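Local coordinates for histidine phosphotransfer protein (Medicago truncatula, PDB 4G78) that probably relays phosphoryl groups from cytokinin-sensing histidine kinases to response regulators, through a histidine of its HPt domain, at residues F51-S62 against L117-K128. Residues are numbered along the deposited sequence; the frame is centred on the assembly and turned at random. Where two conformers were deposited one is given.
Sequences FDDSEKLLNNMS and LQQLQQEYSLLK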
loop_
_atom_site.group_PDB
_atom_site.type_symbol
_atom_site.label_atom_id
_atom_site.label_comp_id
_atom_site.label_asym_id
_atom_site.label_seq_id
_atom_site.Cartn_x
_atom_site.Cartn_y
_atom_site.Cartn_z
ATOM N N PHE A 51 2.541 4.990 -4.425
ATOM C CA PHE A 51 1.185 5.553 -4.475
ATOM C C PHE A 51 0.895 6.053 -5.898
ATOM O O PHE A 51 -0.197 5.820 -6.436
ATOM C CB PHE A 51 1.011 6.716 -3.491
ATOM C CG PHE A 51 1.094 6.385 -2.023
ATOM C CD1 PHE A 51 0.765 5.164 -1.503
ATOM C CD2 PHE A 51 1.552 7.383 -1.152
ATOM C CE1 PHE A 51 0.880 4.912 -0.150
ATOM C CE2 PHE A 51 1.629 7.128 0.222
ATOM C CZ PHE A 51 1.302 5.943 0.689
ATOM N N ASP A 52 1.851 6.750 -6.504
ATOM C CA ASP A 52 1.598 7.301 -7.815
ATOM C C ASP A 52 1.363 6.175 -8.838
ATOM O O ASP A 52 0.410 6.215 -9.635
ATOM C CB ASP A 52 2.772 8.197 -8.183
ATOM C CG ASP A 52 2.820 9.535 -7.464
ATOM O OD1 ASP A 52 1.845 9.901 -6.721
ATOM O OD2 ASP A 52 3.896 10.154 -7.546
ATOM N N ASP A 53 2.188 5.129 -8.798
ATOM C CA ASP A 53 2.007 3.994 -9.716
ATOM C C ASP A 53 0.707 3.281 -9.462
ATOM O O ASP A 53 -0.008 2.883 -10.387
ATOM C CB ASP A 53 3.171 3.032 -9.639
ATOM C CG ASP A 53 4.481 3.623 -10.315
ATOM O OD1 ASP A 53 4.441 4.679 -10.951
ATOM O OD2 ASP A 53 5.478 2.957 -10.118
ATOM N N SER A 54 0.372 3.083 -8.186
ATOM C CA SER A 54 -0.813 2.340 -7.839
ATOM C C SER A 54 -2.061 3.071 -8.270
ATOM O O SER A 54 -3.015 2.439 -8.745
ATOM C CB SER A 54 -0.862 2.116 -6.340
ATOM O OG SER A 54 0.178 1.291 -5.845
ATOM N N GLU A 55 -2.106 4.382 -8.078
ATOM C CA GLU A 55 -3.344 5.113 -8.411
ATOM C C GLU A 55 -3.565 5.084 -9.908
ATOM O O GLU A 55 -4.715 4.928 -10.369
ATOM C CB GLU A 55 -3.242 6.520 -7.857
ATOM C CG GLU A 55 -3.390 6.462 -6.319
ATOM C CD GLU A 55 -2.994 7.700 -5.606
ATOM O OE1 GLU A 55 -3.032 8.769 -6.200
ATOM O OE2 GLU A 55 -2.631 7.584 -4.402
ATOM N N LYS A 56 -2.523 5.212 -10.689
ATOM C CA LYS A 56 -2.647 5.076 -12.144
ATOM C C LYS A 56 -3.126 3.714 -12.501
ATOM O O LYS A 56 -4.046 3.548 -13.400
ATOM C CB LYS A 56 -1.335 5.440 -12.810
ATOM C CG LYS A 56 -1.050 6.917 -12.907
ATOM C CD LYS A 56 -0.685 7.321 -14.352
ATOM C CE LYS A 56 -0.304 8.773 -14.398
ATOM N NZ LYS A 56 -1.516 9.668 -14.491
ATOM N N LEU A 57 -2.568 2.646 -11.925
ATOM C CA LEU A 57 -2.928 1.318 -12.218
ATOM C C LEU A 57 -4.381 1.022 -11.885
ATOM O O LEU A 57 -5.135 0.412 -12.646
ATOM C CB LEU A 57 -1.919 0.335 -11.596
ATOM C CG LEU A 57 -2.118 -1.101 -11.887
ATOM C CD1 LEU A 57 -0.795 -1.826 -11.686
ATOM C CD2 LEU A 57 -3.152 -1.742 -10.998
ATOM N N LEU A 58 -4.810 1.430 -10.676
ATOM C CA LEU A 58 -6.190 1.220 -10.275
ATOM C C LEU A 58 -7.123 1.936 -11.229
ATOM O O LEU A 58 -8.223 1.363 -11.548
ATOM C CB LEU A 58 -6.426 1.763 -8.851
ATOM C CG LEU A 58 -5.778 0.921 -7.769
ATOM C CD1 LEU A 58 -6.025 1.372 -6.353
ATOM C CD2 LEU A 58 -6.400 -0.442 -7.759
ATOM N N ASN A 59 -6.800 3.139 -11.651
ATOM C CA ASN A 59 -7.673 3.853 -12.624
ATOM C C ASN A 59 -7.725 3.059 -13.929
ATOM O O ASN A 59 -8.804 2.906 -14.549
ATOM C CB ASN A 59 -7.171 5.247 -12.819
ATOM C CG ASN A 59 -7.406 6.177 -11.679
ATOM O OD1 ASN A 59 -6.671 7.238 -11.635
ATOM N ND2 ASN A 59 -8.382 5.747 -10.825
ATOM N N ASN A 60 -6.575 2.501 -14.371
ATOM C CA ASN A 60 -6.590 1.673 -15.571
ATOM C C ASN A 60 -7.420 0.477 -15.445
ATOM O O ASN A 60 -8.145 0.070 -16.388
ATOM C CB ASN A 60 -5.142 1.303 -15.966
ATOM C CG ASN A 60 -4.382 2.463 -16.544
ATOM O OD1 ASN A 60 -4.984 3.273 -17.195
ATOM N ND2 ASN A 60 -3.111 2.623 -16.504
ATOM N N MET A 61 -7.406 -0.188 -14.284
ATOM C CA MET A 61 -8.200 -1.354 -14.070
ATOM C C MET A 61 -9.702 -1.014 -14.078
ATOM O O MET A 61 -10.530 -1.745 -14.650
ATOM C CB MET A 61 -7.931 -2.063 -12.709
ATOM C CG MET A 61 -6.605 -2.766 -12.718
ATOM S SD MET A 61 -6.146 -3.543 -11.181
ATOM C CE MET A 61 -6.882 -5.144 -11.505
ATOM N N SER A 62 -10.061 0.074 -13.433
ATOM C CA SER A 62 -11.458 0.517 -13.416
ATOM C C SER A 62 -11.969 0.724 -14.817
ATOM O O SER A 62 -13.060 0.271 -15.202
ATOM C CB SER A 62 -11.473 1.805 -12.598
ATOM O OG SER A 62 -12.861 2.158 -12.440
ATOM N N LEU A 117 -11.873 -5.750 -7.558
ATOM C CA LEU A 117 -11.478 -4.343 -7.698
ATOM C C LEU A 117 -12.002 -3.460 -6.576
ATOM O O LEU A 117 -11.274 -2.593 -6.054
ATOM C CB LEU A 117 -11.858 -3.795 -9.059
ATOM C CG LEU A 117 -11.391 -2.327 -9.307
ATOM C CD1 LEU A 117 -9.858 -2.213 -9.132
ATOM C CD2 LEU A 117 -12.016 -1.809 -10.560
ATOM N N GLN A 118 -13.236 -3.729 -6.140
ATOM C CA GLN A 118 -13.755 -2.969 -5.028
ATOM C C GLN A 118 -12.914 -3.234 -3.742
ATOM O O GLN A 118 -12.583 -2.262 -3.054
ATOM C CB GLN A 118 -15.223 -3.309 -4.749
ATOM C CG GLN A 118 -16.227 -2.891 -5.785
ATOM C CD GLN A 118 -17.570 -3.613 -5.791
ATOM O OE1 GLN A 118 -17.779 -4.685 -5.229
ATOM N NE2 GLN A 118 -18.438 -2.918 -6.496
ATOM N N GLN A 119 -12.552 -4.452 -3.533
ATOM C CA GLN A 119 -11.714 -4.760 -2.371
ATOM C C GLN A 119 -10.358 -4.099 -2.514
ATOM O O GLN A 119 -9.793 -3.633 -1.519
ATOM C CB GLN A 119 -11.579 -6.241 -2.221
ATOM C CG GLN A 119 -12.799 -6.926 -1.713
ATOM C CD GLN A 119 -13.182 -6.257 -0.349
ATOM O OE1 GLN A 119 -12.379 -6.278 0.612
ATOM N NE2 GLN A 119 -14.372 -5.598 -0.360
ATOM N N LEU A 120 -9.803 -4.139 -3.705
ATOM C CA LEU A 120 -8.486 -3.559 -3.944
ATOM C C LEU A 120 -8.478 -2.061 -3.691
ATOM O O LEU A 120 -7.585 -1.499 -3.028
ATOM C CB LEU A 120 -8.045 -3.890 -5.368
ATOM C CG LEU A 120 -6.685 -3.360 -5.777
ATOM C CD1 LEU A 120 -5.598 -3.864 -4.848
ATOM C CD2 LEU A 120 -6.376 -3.735 -7.213
ATOM N N GLN A 121 -9.485 -1.369 -4.226
ATOM C CA GLN A 121 -9.570 0.056 -4.005
ATOM C C GLN A 121 -9.710 0.385 -2.518
ATOM O O GLN A 121 -9.073 1.326 -2.020
ATOM C CB GLN A 121 -10.799 0.500 -4.811
ATOM C CG GLN A 121 -10.755 1.009 -6.153
ATOM C CD GLN A 121 -12.004 0.996 -7.004
ATOM O OE1 GLN A 121 -11.934 1.087 -8.222
ATOM N NE2 GLN A 121 -13.169 0.858 -6.368
ATOM N N GLN A 122 -10.538 -0.399 -1.823
ATOM C CA GLN A 122 -10.778 -0.226 -0.369
ATOM C C GLN A 122 -9.442 -0.391 0.400
ATOM O O GLN A 122 -9.097 0.410 1.256
ATOM C CB GLN A 122 -11.797 -1.218 0.188
ATOM C CG GLN A 122 -12.094 -1.152 1.703
ATOM C CD GLN A 122 -13.497 -1.512 2.160
ATOM O OE1 GLN A 122 -13.811 -0.908 3.182
ATOM N NE2 GLN A 122 -14.079 -2.394 1.388
ATOM N N GLU A 123 -8.790 -1.476 0.116
ATOM C CA GLU A 123 -7.551 -1.799 0.799
ATOM C C GLU A 123 -6.471 -0.788 0.503
ATOM O O GLU A 123 -5.688 -0.414 1.404
ATOM C CB GLU A 123 -7.118 -3.210 0.484
ATOM C CG GLU A 123 -8.003 -4.247 1.150
ATOM C CD GLU A 123 -7.918 -4.279 2.643
ATOM O OE1 GLU A 123 -6.869 -3.923 3.192
ATOM O OE2 GLU A 123 -8.935 -4.606 3.306
ATOM N N TYR A 124 -6.386 -0.302 -0.732
ATOM C CA TYR A 124 -5.400 0.703 -1.087
ATOM C C TYR A 124 -5.660 1.977 -0.301
ATOM O O TYR A 124 -4.736 2.579 0.264
ATOM C CB TYR A 124 -5.410 0.955 -2.598
ATOM C CG TYR A 124 -4.467 2.065 -2.936
ATOM C CD1 TYR A 124 -3.089 1.872 -2.937
ATOM C CD2 TYR A 124 -4.948 3.317 -3.182
ATOM C CE1 TYR A 124 -2.210 2.933 -3.169
ATOM C CE2 TYR A 124 -4.074 4.399 -3.369
ATOM C CZ TYR A 124 -2.706 4.183 -3.388
ATOM O OH TYR A 124 -1.795 5.199 -3.590
ATOM N N SER A 125 -6.908 2.420 -0.255
ATOM C CA SER A 125 -7.214 3.634 0.471
ATOM C C SER A 125 -6.923 3.491 1.964
ATOM O O SER A 125 -6.364 4.436 2.568
ATOM C CB SER A 125 -8.674 4.015 0.214
ATOM O OG SER A 125 -9.016 5.140 0.996
ATOM N N LEU A 126 -7.248 2.365 2.544
ATOM C CA LEU A 126 -6.954 2.133 3.977
ATOM C C LEU A 126 -5.481 2.223 4.207
ATOM O O LEU A 126 -4.997 2.826 5.190
ATOM C CB LEU A 126 -7.492 0.771 4.429
ATOM C CG LEU A 126 -9.001 0.663 4.570
ATOM C CD1 LEU A 126 -9.422 -0.764 4.688
ATOM C CD2 LEU A 126 -9.435 1.498 5.840
ATOM N N LEU A 127 -4.702 1.568 3.336
ATOM C CA LEU A 127 -3.244 1.580 3.496
ATOM C C LEU A 127 -2.706 2.995 3.393
ATOM O O LEU A 127 -1.900 3.440 4.212
ATOM C CB LEU A 127 -2.628 0.686 2.450
ATOM C CG LEU A 127 -1.104 0.747 2.431
ATOM C CD1 LEU A 127 -0.494 0.105 3.666
ATOM C CD2 LEU A 127 -0.603 0.174 1.192
ATOM N N LYS A 128 -3.103 3.697 2.321
ATOM C CA LYS A 128 -2.543 5.032 2.069
ATOM C C LYS A 128 -2.883 5.959 3.220
ATOM O O LYS A 128 -2.029 6.714 3.709
ATOM C CB LYS A 128 -3.058 5.569 0.742
ATOM C CG LYS A 128 -2.503 6.936 0.431
ATOM C CD LYS A 128 -2.849 7.449 -0.917
ATOM C CE LYS A 128 -2.172 8.724 -1.296
ATOM N NZ LYS A 128 -2.746 9.350 -2.495
#
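Tyr124 sits as a knob in a hole of helix 41-66 formed by Phe51, Ser54, Glu55 and Leu58. With CG anti to the backbone N (chi1 176°), the ring points at that helix, whose axis runs antiparallel to that of 117-128 and passes 11.1 Å from it, and its OH ends close to the opposite backbone, 3.1 Å from Phe51 CA. The CB of Ser54 packs obliquely against the ring, while the Ser54 hydroxyl turns to Phe50 O and Gln82 of helix 72-89.

The buried phenol finds a polar partner in Glu55, at the ring edge: Tyr124 OH donates to Glu55 OE2 at 2.7 Å, on the anti side of the carboxylate, whose plane stands 73° from that of the ring. The same oxygen takes a salt bridge on its syn side from Lys128 NZ at 2.6 Å; both donors lie about 20° out of the carboxylate plane. Two donors thus grip one carboxylate oxygen, which should favour its charged form. Lys128 runs out fully extended to get there, and on the way its CG lies over the centre of the Phe51 ring, a CH-pi contact of 3.9 Å to the centroid.

Farther along, Leu58 divides its branches. CD1 rests against Tyr124 CG, whereas CD2 packs against Leu120 and also meets Leu117 CD1. Met61 SD touches Leu120 CD2 as well, and Leu120 also packs on Val94, Val97 and Cys98 of helix 92-99. A tyrosine-glutamate-lysine cluster beside leucine packing thus joins helices 41-66 and 110-145 within the four-helix bundle characteristic of HPt domains.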